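Local atomic coordinates of putative GGDEF domain protein (Pseudomonas aeruginosa, PDB entry 7E6G), a protein that probably joins two molecules of GTP into the second messenger cyclic di-GMP, releasing two diphosphates, with magnesium as its cofactor. Residues Ile232-Tyr236 with Ser237-Asn241; Val203-Ser206 with Val207-Leu210; Tyr86-Met89 with Met90-Asn94. All coordinates share one frame; numbering follows the deposited sequence.

Contact 1: residues Ile232-Tyr236 with Ser237-Asn241; sequences IGETY and SQTVN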
ATOM      1  N   ILE A 232      42.995  -5.098  28.577  1.00 50.81           N
ATOM      2  CA  ILE A 232      42.971  -5.120  27.113  1.00 56.25           C
ATOM      3  C   ILE A 232      44.071  -6.038  26.570  1.00 56.08           C
ATOM      4  O   ILE A 232      45.163  -6.160  27.143  1.00 51.83           O
ATOM      5  CB  ILE A 232      43.090  -3.692  26.546  1.00 59.46           C
ATOM      6  CG1 ILE A 232      41.834  -2.876  26.888  1.00 61.49           C
ATOM      7  CG2 ILE A 232      43.278  -3.710  25.034  1.00 53.58           C
ATOM      8  CD1 ILE A 232      41.927  -1.403  26.499  1.00 60.97           C
ATOM      9  N   GLY A 233      43.773  -6.708  25.461  1.00 54.93           N
ATOM     10  CA  GLY A 233      44.677  -7.708  24.936  1.00 57.17           C
ATOM     11  C   GLY A 233      44.446  -9.070  25.525  1.00 51.31           C
ATOM     12  O   GLY A 233      45.363  -9.900  25.554  1.00 54.96           O
ATOM     13  N   GLU A 234      43.237  -9.322  25.994  1.00 55.77           N
ATOM     14  CA  GLU A 234      42.884 -10.513  26.740  1.00 48.31           C
ATOM     15  C   GLU A 234      41.478 -10.902  26.322  1.00 50.21           C
ATOM     16  O   GLU A 234      40.640 -10.033  26.058  1.00 49.50           O
ATOM     17  CB  GLU A 234      42.986 -10.216  28.225  1.00 45.83           C
ATOM     18  CG  GLU A 234      42.286 -11.145  29.159  1.00 50.50           C
ATOM     19  CD  GLU A 234      42.400 -10.636  30.594  1.00 50.03           C
ATOM     20  OE1 GLU A 234      43.286 -11.156  31.327  1.00 44.65           O
ATOM     21  OE2 GLU A 234      41.622  -9.718  30.977  1.00 39.13           O
ATOM     22  N   THR A 235      41.241 -12.200  26.203  1.00 47.26           N
ATOM     23  CA  THR A 235      39.934 -12.671  25.781  1.00 47.48           C
ATOM     24  C   THR A 235      38.928 -12.540  26.921  1.00 48.59           C
ATOM     25  O   THR A 235      39.299 -12.520  28.099  1.00 49.65           O
ATOM     26  CB  THR A 235      40.031 -14.115  25.308  1.00 47.54           C
ATOM     27  OG1 THR A 235      38.973 -14.360  24.378  1.00 60.90           O
ATOM     28  CG2 THR A 235      39.933 -15.082  26.487  1.00 39.40           C
ATOM     29  N   TYR A 236      37.640 -12.425  26.564  1.00 48.88           N
ATOM     30  CA  TYR A 236      36.600 -12.290  27.589  1.00 44.19           C
ATOM     31  C   TYR A 236      36.559 -13.497  28.523  1.00 42.06           C
ATOM     32  O   TYR A 236      36.142 -13.374  29.682  1.00 44.91           O
ATOM     33  CB  TYR A 236      35.221 -12.070  26.945  1.00 48.14           C
ATOM     34  CG  TYR A 236      34.677 -13.247  26.141  1.00 53.12           C
ATOM     35  CD1 TYR A 236      34.031 -14.314  26.763  1.00 49.23           C
ATOM     36  CD2 TYR A 236      34.800 -13.282  24.754  1.00 53.08           C
ATOM     37  CE1 TYR A 236      33.543 -15.380  26.018  1.00 53.97           C
ATOM     38  CE2 TYR A 236      34.316 -14.342  24.011  1.00 49.64           C
ATOM     39  CZ  TYR A 236      33.696 -15.384  24.644  1.00 52.47           C
ATOM     40  OH  TYR A 236      33.216 -16.436  23.907  1.00 56.59           O
ATOM     41  N   SER A 237      36.999 -14.665  28.048  1.00 39.75           N
ATOM     42  CA  SER A 237      37.014 -15.847  28.903  1.00 40.39           C
ATOM     43  C   SER A 237      38.064 -15.729  30.002  1.00 39.71           C
ATOM     44  O   SER A 237      37.855 -16.208  31.122  1.00 40.41           O
ATOM     45  CB  SER A 237      37.253 -17.101  28.061  1.00 40.13           C
ATOM     46  OG  SER A 237      37.072 -18.283  28.819  1.00 35.67           O
ATOM     47  N   GLN A 238      39.197 -15.092  29.708  1.00 43.38           N
ATOM     48  CA  GLN A 238      40.230 -14.944  30.727  1.00 41.49           C
ATOM     49  C   GLN A 238      39.820 -13.904  31.761  1.00 39.06           C
ATOM     50  O   GLN A 238      40.104 -14.060  32.959  1.00 35.88           O
ATOM     51  CB  GLN A 238      41.554 -14.589  30.068  1.00 38.90           C
ATOM     52  CG  GLN A 238      42.118 -15.726  29.240  1.00 42.48           C
ATOM     53  CD  GLN A 238      43.124 -15.260  28.201  1.00 45.00           C
ATOM     54  OE1 GLN A 238      42.945 -14.219  27.560  1.00 43.72           O
ATOM     55  NE2 GLN A 238      44.195 -16.031  28.034  1.00 38.79           N
ATOM     56  N   THR A 239      39.113 -12.859  31.317  1.00 33.26           N
ATOM     57  CA  THR A 239      38.437 -11.961  32.248  1.00 39.45           C
ATOM     58  C   THR A 239      37.495 -12.724  33.173  1.00 40.95           C
ATOM     59  O   THR A 239      37.547 -12.560  34.401  1.00 42.90           O
ATOM     60  CB  THR A 239      37.653 -10.898  31.490  1.00 36.27           C
ATOM     61  OG1 THR A 239      38.419 -10.438  30.375  1.00 42.05           O
ATOM     62  CG2 THR A 239      37.332  -9.739  32.412  1.00 38.66           C
ATOM     63  N   VAL A 240      36.587 -13.522  32.595  1.00 35.08           N
ATOM     64  CA  VAL A 240      35.674 -14.301  33.425  1.00 36.97           C
ATOM     65  C   VAL A 240      36.459 -15.161  34.409  1.00 38.19           C
ATOM     66  O   VAL A 240      36.138 -15.205  35.602  1.00 42.77           O
ATOM     67  CB  VAL A 240      34.726 -15.146  32.556  1.00 37.83           C
ATOM     68  CG1 VAL A 240      34.015 -16.182  33.406  1.00 29.14           C
ATOM     69  CG2 VAL A 240      33.713 -14.247  31.846  1.00 38.68           C
ATOM     70  N   ASN A 241      37.520 -15.820  33.937  1.00 36.32           N
ATOM     71  CA  ASN A 241      38.311 -16.681  34.814  1.00 37.37           C
ATOM     72  C   ASN A 241      38.892 -15.902  35.989  1.00 39.28           C
ATOM     73  O   ASN A 241      38.931 -16.404  37.117  1.00 38.64           O
ATOM     74  CB  ASN A 241      39.421 -17.362  34.015  1.00 37.54           C
ATOM     75  CG  ASN A 241      38.930 -18.590  33.264  1.00 42.42           C
ATOM     76  OD1 ASN A 241      37.725 -18.876  33.211  1.00 42.26           O
ATOM     77  ND2 ASN A 241      39.862 -19.322  32.672  1.00 45.61           N
TER
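T235 and Q238 grip each other at the start of helix 236-252, where the loop leaving strand 223-229 becomes helical. T235 is the N-cap residue and Q238 is N3, three places on. The Q238 amide reaches back so that OE1 accepts the backbone N-H of T235, N to OE1 3.0 Å, with the donor in the carbonyl plane and an N-H...O angle of 155°. The Q238 side chain thus takes the N-H of the N-cap residue, while the T235 side chain makes no capping bond.

The backbone bonds begin here too. T235 O takes T239 N at 3.2 Å and, more weakly, Q238 N, while Y236 O takes V240 N at 3.0 Å. T239 OG1 also lies near T235 O, but its stronger partner is H230 ND1.

The carbon contacts gather around Q238. Its CG stands anti to the carbonyl carbon (chi1 -68°), and from there the extended chain brings CD to 3.6 Å from T235 CG2, the two side chains crossing at about a right angle. On the E234 side, E234 CG rests 3.6 Å from Q238 CB, and the carboxylate and amide planes are turned 62° apart.

Outside this turn, Y236 packs on L116 and R120 of helix 112-128, and V240 on M137 of strand 134-140. N241 OD1 bonds R164 of the second subunit.

E234 keeps its charge occupied: OE1 makes a salt bridge to R242 and OE2 accepts the backbone N-H of R231. A carboxylate beside the amino end of a helix is probably stabilised in its ionised form. The first turn is therefore gripped at T235 N by the Q238 amide and at T235 O by T239 N, with the E234 carboxylate held beside it by R242 and R231.

Contact 2: residues Val203-Ser206 with Val207-Leu210; sequences VRDS and VRTL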
ATOM      1  N   VAL A 203      24.758  -2.831  45.253  1.00 42.74           N
ATOM      2  CA  VAL A 203      24.216  -4.140  44.913  1.00 38.36           C
ATOM      3  C   VAL A 203      24.300  -5.083  46.105  1.00 41.72           C
ATOM      4  O   VAL A 203      23.348  -5.826  46.411  1.00 40.85           O
ATOM      5  CB  VAL A 203      24.970  -4.693  43.700  1.00 33.05           C
ATOM      6  CG1 VAL A 203      24.617  -6.149  43.465  1.00 29.74           C
ATOM      7  CG2 VAL A 203      24.654  -3.824  42.504  1.00 36.07           C
ATOM      8  N   ARG A 204      25.439  -5.069  46.801  1.00 40.43           N
ATOM      9  CA  ARG A 204      25.587  -5.963  47.939  1.00 36.64           C
ATOM     10  C   ARG A 204      24.724  -5.525  49.105  1.00 39.56           C
ATOM     11  O   ARG A 204      24.179  -6.376  49.806  1.00 43.67           O
ATOM     12  CB  ARG A 204      27.046  -6.080  48.345  1.00 37.60           C
ATOM     13  CG  ARG A 204      27.920  -6.340  47.147  1.00 42.27           C
ATOM     14  CD  ARG A 204      29.228  -6.970  47.526  1.00 44.58           C
ATOM     15  NE  ARG A 204      29.825  -6.377  48.713  1.00 48.38           N
ATOM     16  CZ  ARG A 204      30.146  -7.071  49.793  1.00 52.21           C
ATOM     17  NH1 ARG A 204      30.694  -6.457  50.834  1.00 50.62           N
ATOM     18  NH2 ARG A 204      29.909  -8.382  49.827  1.00 52.36           N
ATOM     19  N   ASP A 205      24.561  -4.222  49.326  1.00 41.48           N
ATOM     20  CA  ASP A 205      23.573  -3.783  50.307  1.00 40.40           C
ATOM     21  C   ASP A 205      22.192  -4.284  49.914  1.00 41.58           C
ATOM     22  O   ASP A 205      21.432  -4.780  50.754  1.00 42.33           O
ATOM     23  CB  ASP A 205      23.565  -2.254  50.439  1.00 39.28           C
ATOM     24  CG  ASP A 205      24.889  -1.685  50.951  1.00 52.73           C
ATOM     25  OD1 ASP A 205      25.789  -2.470  51.367  1.00 47.82           O
ATOM     26  OD2 ASP A 205      25.026  -0.433  50.917  1.00 51.59           O
ATOM     27  N   SER A 206      21.853  -4.163  48.631  1.00 40.28           N
ATOM     28  CA  SER A 206      20.550  -4.600  48.160  1.00 36.13           C
ATOM     29  C   SER A 206      20.298  -6.049  48.545  1.00 41.35           C
ATOM     30  O   SER A 206      19.270  -6.371  49.158  1.00 36.72           O
ATOM     31  CB  SER A 206      20.474  -4.418  46.646  1.00 34.52           C
ATOM     32  OG  SER A 206      19.147  -4.146  46.258  1.00 49.16           O
ATOM     33  N   VAL A 207      21.254  -6.931  48.223  1.00 38.52           N
ATOM     34  CA  VAL A 207      21.101  -8.348  48.550  1.00 36.68           C
ATOM     35  C   VAL A 207      21.051  -8.546  50.061  1.00 36.79           C
ATOM     36  O   VAL A 207      20.186  -9.262  50.580  1.00 38.02           O
ATOM     37  CB  VAL A 207      22.221  -9.181  47.900  1.00 35.34           C
ATOM     38  CG1 VAL A 207      22.155 -10.636  48.355  1.00 32.08           C
ATOM     39  CG2 VAL A 207      22.087  -9.124  46.400  1.00 37.33           C
ATOM     40  N   ARG A 208      21.948  -7.888  50.792  1.00 41.40           N
ATOM     41  CA  ARG A 208      22.027  -8.092  52.234  1.00 37.75           C
ATOM     42  C   ARG A 208      20.701  -7.766  52.924  1.00 36.95           C
ATOM     43  O   ARG A 208      20.234  -8.530  53.773  1.00 37.05           O
ATOM     44  CB  ARG A 208      23.174  -7.260  52.804  1.00 33.17           C
ATOM     45  CG  ARG A 208      23.679  -7.766  54.152  1.00 41.09           C
ATOM     46  CD  ARG A 208      24.865  -6.956  54.673  1.00 38.48           C
ATOM     47  NE  ARG A 208      26.139  -7.408  54.117  1.00 41.76           N
ATOM     48  CZ  ARG A 208      26.822  -6.748  53.181  1.00 45.03           C
ATOM     49  NH1 ARG A 208      26.344  -5.605  52.694  1.00 37.37           N
ATOM     50  NH2 ARG A 208      27.977  -7.230  52.723  1.00 42.51           N
ATOM     51  N   THR A 209      20.063  -6.665  52.556  1.00 30.57           N
ATOM     52  CA  THR A 209      18.886  -6.235  53.304  1.00 36.75           C
ATOM     53  C   THR A 209      17.608  -6.930  52.853  1.00 36.50           C
ATOM     54  O   THR A 209      16.532  -6.640  53.386  1.00 38.64           O
ATOM     55  CB  THR A 209      18.719  -4.719  53.190  1.00 33.96           C
ATOM     56  OG1 THR A 209      18.249  -4.409  51.877  1.00 39.02           O
ATOM     57  CG2 THR A 209      20.055  -4.014  53.445  1.00 34.33           C
ATOM     58  N   LEU A 210      17.707  -7.819  51.878  1.00 37.31           N
ATOM     59  CA  LEU A 210      16.559  -8.581  51.421  1.00 33.10           C
ATOM     60  C   LEU A 210      16.004  -9.455  52.540  1.00 33.08           C
ATOM     61  O   LEU A 210      16.754 -10.054  53.319  1.00 31.17           O
ATOM     62  CB  LEU A 210      16.981  -9.459  50.255  1.00 36.74           C
ATOM     63  CG  LEU A 210      16.063  -9.614  49.069  1.00 40.74           C
ATOM     64  CD1 LEU A 210      15.328  -8.319  48.771  1.00 32.75           C
ATOM     65  CD2 LEU A 210      16.971 -10.030  47.935  1.00 44.60           C
TER
HETATM   66  O   HOH W   1      28.183  -4.085  51.016  1.00 51.41           O
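D205 and R208 pair by charge on the last turn of helix 193-208 in the GGDEF domain. D205 OD1 makes a salt bridge to R208 NH1 at 3.4 Å, meeting the guanidinium at its edge and in its plane, with the carboxylate plane turned 60° away. A water backs this long bridge, donating to D205 OD1 and accepting from R208 NH1, 2.9 Å from each. The stronger partner of R208 lies farther along the chain: NH2 forms a salt bridge with D256.

R204 lies alongside R208, pointing the same way. R208 NH2 comes over a face of the R204 guanidinium, 3.6 Å from R204 CZ, the two planes 85° apart. Both arginines look toward D256, although the R204 reach to it is long and weak; R204 NE is taken by E201. R208 gets there by leaving its CG anti to the backbone N (chi1 -159°) and bending at chi3.

Behind the charges runs ordinary helical bonding, V207 N to V203 O and R208 N to R204 O. T209 N then bonds D205 O at 2.9 Å, and T209 OG1 adds a weak bond to the same oxygen. L210 N bonds V207 O.

On the buried side, V203 and V207 lean on M166 of helix 152-168, and S206 OG bonds A165 O there. The V207 side chain is about 7 Å from that of V140, a magnesium ligand, and V207 CG2 lies 3.5 Å from V203 O.

Contact 3: residues Tyr86-Met89 with Met90-Asn94; sequences YQQM and MRDLN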
ATOM      1  N   TYR A  86       0.307 -11.320   8.572  1.00 28.54           N
ATOM      2  CA  TYR A  86       1.329 -12.362   8.449  1.00 24.68           C
ATOM      3  C   TYR A  86       2.594 -11.938   9.181  1.00 30.03           C
ATOM      4  O   TYR A  86       3.222 -12.736   9.895  1.00 28.15           O
ATOM      5  CB  TYR A  86       1.647 -12.651   6.978  1.00 23.29           C
ATOM      6  CG  TYR A  86       0.803 -13.724   6.323  1.00 22.66           C
ATOM      7  CD1 TYR A  86       1.187 -15.056   6.353  1.00 19.08           C
ATOM      8  CD2 TYR A  86      -0.382 -13.397   5.660  1.00 21.28           C
ATOM      9  CE1 TYR A  86       0.422 -16.031   5.747  1.00 18.70           C
ATOM     10  CE2 TYR A  86      -1.156 -14.370   5.057  1.00 21.42           C
ATOM     11  CZ  TYR A  86      -0.744 -15.695   5.102  1.00 22.09           C
ATOM     12  OH  TYR A  86      -1.509 -16.685   4.497  1.00 24.29           O
ATOM     13  N   GLN A  87       2.961 -10.669   9.033  1.00 25.65           N
ATOM     14  CA  GLN A  87       4.185 -10.187   9.643  1.00 25.15           C
ATOM     15  C   GLN A  87       4.054 -10.082  11.155  1.00 30.80           C
ATOM     16  O   GLN A  87       5.053 -10.209  11.869  1.00 33.21           O
ATOM     17  CB  GLN A  87       4.564  -8.848   9.026  1.00 27.42           C
ATOM     18  CG  GLN A  87       4.909  -9.001   7.574  1.00 26.65           C
ATOM     19  CD  GLN A  87       4.806  -7.715   6.819  1.00 26.04           C
ATOM     20  OE1 GLN A  87       5.647  -6.843   6.974  1.00 31.01           O
ATOM     21  NE2 GLN A  87       3.798  -7.594   5.971  1.00 28.03           N
ATOM     22  N   GLN A  88       2.837  -9.880  11.665  1.00 31.43           N
ATOM     23  CA  GLN A  88       2.651  -9.899  13.116  1.00 30.84           C
ATOM     24  C   GLN A  88       2.813 -11.313  13.665  1.00 35.07           C
ATOM     25  O   GLN A  88       3.434 -11.509  14.714  1.00 36.67           O
ATOM     26  CB  GLN A  88       1.287  -9.326  13.497  1.00 25.64           C
ATOM     27  CG  GLN A  88       1.037  -9.281  14.991  1.00 36.77           C
ATOM     28  CD  GLN A  88       2.093  -8.472  15.743  1.00 47.67           C
ATOM     29  OE1 GLN A  88       2.725  -7.568  15.179  1.00 47.65           O
ATOM     30  NE2 GLN A  88       2.299  -8.802  17.022  1.00 45.79           N
ATOM     31  N   MET A  89       2.394 -12.308  13.029  1.00 33.60           N
ATOM     32  CA  MET A  89       2.616 -13.587  13.454  1.00 37.53           C
ATOM     33  C   MET A  89       4.022 -13.960  13.414  1.00 39.07           C
ATOM     34  O   MET A  89       4.473 -14.647  14.201  1.00 34.04           O
ATOM     35  CB  MET A  89       1.966 -14.352  12.457  1.00 36.00           C
ATOM     36  CG  MET A  89       1.351 -15.559  12.887  1.00 38.90           C
ATOM     37  SD  MET A  89       1.559 -16.686  11.592  1.00 79.05           S
ATOM     38  CE  MET A  89       3.002 -17.609  11.915  1.00 65.36           C
ATOM     39  N   MET A  90       4.673 -13.590  12.368  1.00 35.93           N
ATOM     40  CA  MET A  90       6.107 -13.822  12.297  1.00 32.09           C
ATOM     41  C   MET A  90       6.848 -13.107  13.426  1.00 39.53           C
ATOM     42  O   MET A  90       7.811 -13.646  13.996  1.00 37.74           O
ATOM     43  CB  MET A  90       6.595 -13.350  10.939  1.00 28.36           C
ATOM     44  CG  MET A  90       8.044 -13.447  10.785  1.00 36.16           C
ATOM     45  SD  MET A  90       8.513 -15.158  10.883  1.00 33.92           S
ATOM     46  CE  MET A  90       9.431 -15.295   9.349  1.00 34.04           C
ATOM     47  N   ARG A  91       6.429 -11.875  13.736  1.00 37.65           N
ATOM     48  CA  ARG A  91       7.058 -11.080  14.782  1.00 32.14           C
ATOM     49  C   ARG A  91       6.919 -11.756  16.138  1.00 38.57           C
ATOM     50  O   ARG A  91       7.888 -11.856  16.901  1.00 40.36           O
ATOM     51  CB  ARG A  91       6.408  -9.701  14.812  1.00 35.92           C
ATOM     52  CG  ARG A  91       7.344  -8.548  14.996  1.00 45.14           C
ATOM     53  CD  ARG A  91       7.365  -8.086  16.440  1.00 48.46           C
ATOM     54  NE  ARG A  91       6.422  -7.003  16.734  1.00 54.44           N
ATOM     55  CZ  ARG A  91       6.766  -5.820  17.258  1.00 58.48           C
ATOM     56  NH1 ARG A  91       5.828  -4.921  17.511  1.00 55.49           N
ATOM     57  NH2 ARG A  91       8.042  -5.528  17.528  1.00 53.50           N
ATOM     58  N   ASP A  92       5.703 -12.199  16.462  1.00 33.70           N
ATOM     59  CA  ASP A  92       5.471 -12.911  17.711  1.00 32.72           C
ATOM     60  C   ASP A  92       6.320 -14.177  17.797  1.00 35.61           C
ATOM     61  O   ASP A  92       6.903 -14.477  18.850  1.00 35.99           O
ATOM     62  CB  ASP A  92       3.989 -13.237  17.840  1.00 30.00           C
ATOM     63  CG  ASP A  92       3.136 -11.999  17.958  1.00 36.98           C
ATOM     64  OD1 ASP A  92       3.680 -10.938  18.324  1.00 40.88           O
ATOM     65  OD2 ASP A  92       1.915 -12.074  17.687  1.00 42.57           O
ATOM     66  N   LEU A  93       6.414 -14.929  16.695  1.00 39.85           N
ATOM     67  CA  LEU A  93       7.285 -16.103  16.681  1.00 38.74           C
ATOM     68  C   LEU A  93       8.749 -15.731  16.939  1.00 36.03           C
ATOM     69  O   LEU A  93       9.446 -16.409  17.706  1.00 38.96           O
ATOM     70  CB  LEU A  93       7.139 -16.834  15.349  1.00 39.81           C
ATOM     71  CG  LEU A  93       7.893 -18.159  15.267  1.00 46.97           C
ATOM     72  CD1 LEU A  93       6.924 -19.292  15.454  1.00 45.58           C
ATOM     73  CD2 LEU A  93       8.606 -18.312  13.931  1.00 49.73           C
ATOM     74  N   ASN A  94       9.239 -14.656  16.322  1.00 31.15           N
ATOM     75  CA  ASN A  94      10.635 -14.299  16.548  1.00 33.75           C
ATOM     76  C   ASN A  94      10.860 -13.845  17.986  1.00 37.47           C
ATOM     77  O   ASN A  94      11.898 -14.149  18.588  1.00 37.33           O
ATOM     78  CB  ASN A  94      11.078 -13.214  15.565  1.00 37.72           C
ATOM     79  CG  ASN A  94      11.371 -13.760  14.170  1.00 36.28           C
ATOM     80  OD1 ASN A  94      11.308 -14.969  13.935  1.00 35.36           O
ATOM     81  ND2 ASN A  94      11.694 -12.864  13.239  1.00 34.38           N
TER
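Q88 and D92 face each other one turn apart on helix 27-102, which runs beside its copy in the second subunit in what is consistent with a parallel coiled coil. Q88 NE2 is 2.9 Å from D92 OD1, but the angle is too poor for a hydrogen bond, and the amide and carboxylate planes stand 75° apart. Q88 CG is anti to the backbone N (chi1 -179°), and a bend at chi2 swings the amide along the helix toward D92. The firmer hold on D92 comes from outside the two segments: its OD2 makes a salt bridge with a basic side chain of another protein's chain.

On the other flank of Q88, OE1 lies at the edge of the R91 guanidinium, 4.1 Å from R91 NE, in a loose approach with the flat groups nearly perpendicular.

The backbone sets these positions. D92 N bonds Q88 O at 2.9 Å with an N-H...O angle of 173°, and L93 N bonds M89 O at 3.2 Å.

Q87, M90 and N94 recur every three or four residues, and each meets its own counterpart in the second subunit, the spacing expected of such a coil. M90 also packs on an aromatic side chain of another protein. At the dimer interface, N94 OD1 accepts a hydrogen bond from ND2 of N94 of the second subunit.

In the fold
From the N terminus the chain first passes contact 3, in the long helix 27-102, then continues to contact 2 at the end of helix 193-208 and contact 1 at the start of helix 236-252, both within the GGDEF domain. Each is a local turn of continuous chain, so none closes a long loop, and the three follow in series without nesting or crossing. Between contacts 2 and 1 run the hairpin 212-214/217-219 and strand 223-229 of the central sheet. The centres of contacts 1 and 2 are about 28 Å apart, whereas that of contact 3 lies about 38 Å and 40 Å from them. Contacts 1 and 3 both touch the second subunit, so the dimer is joined at helix and domain alike.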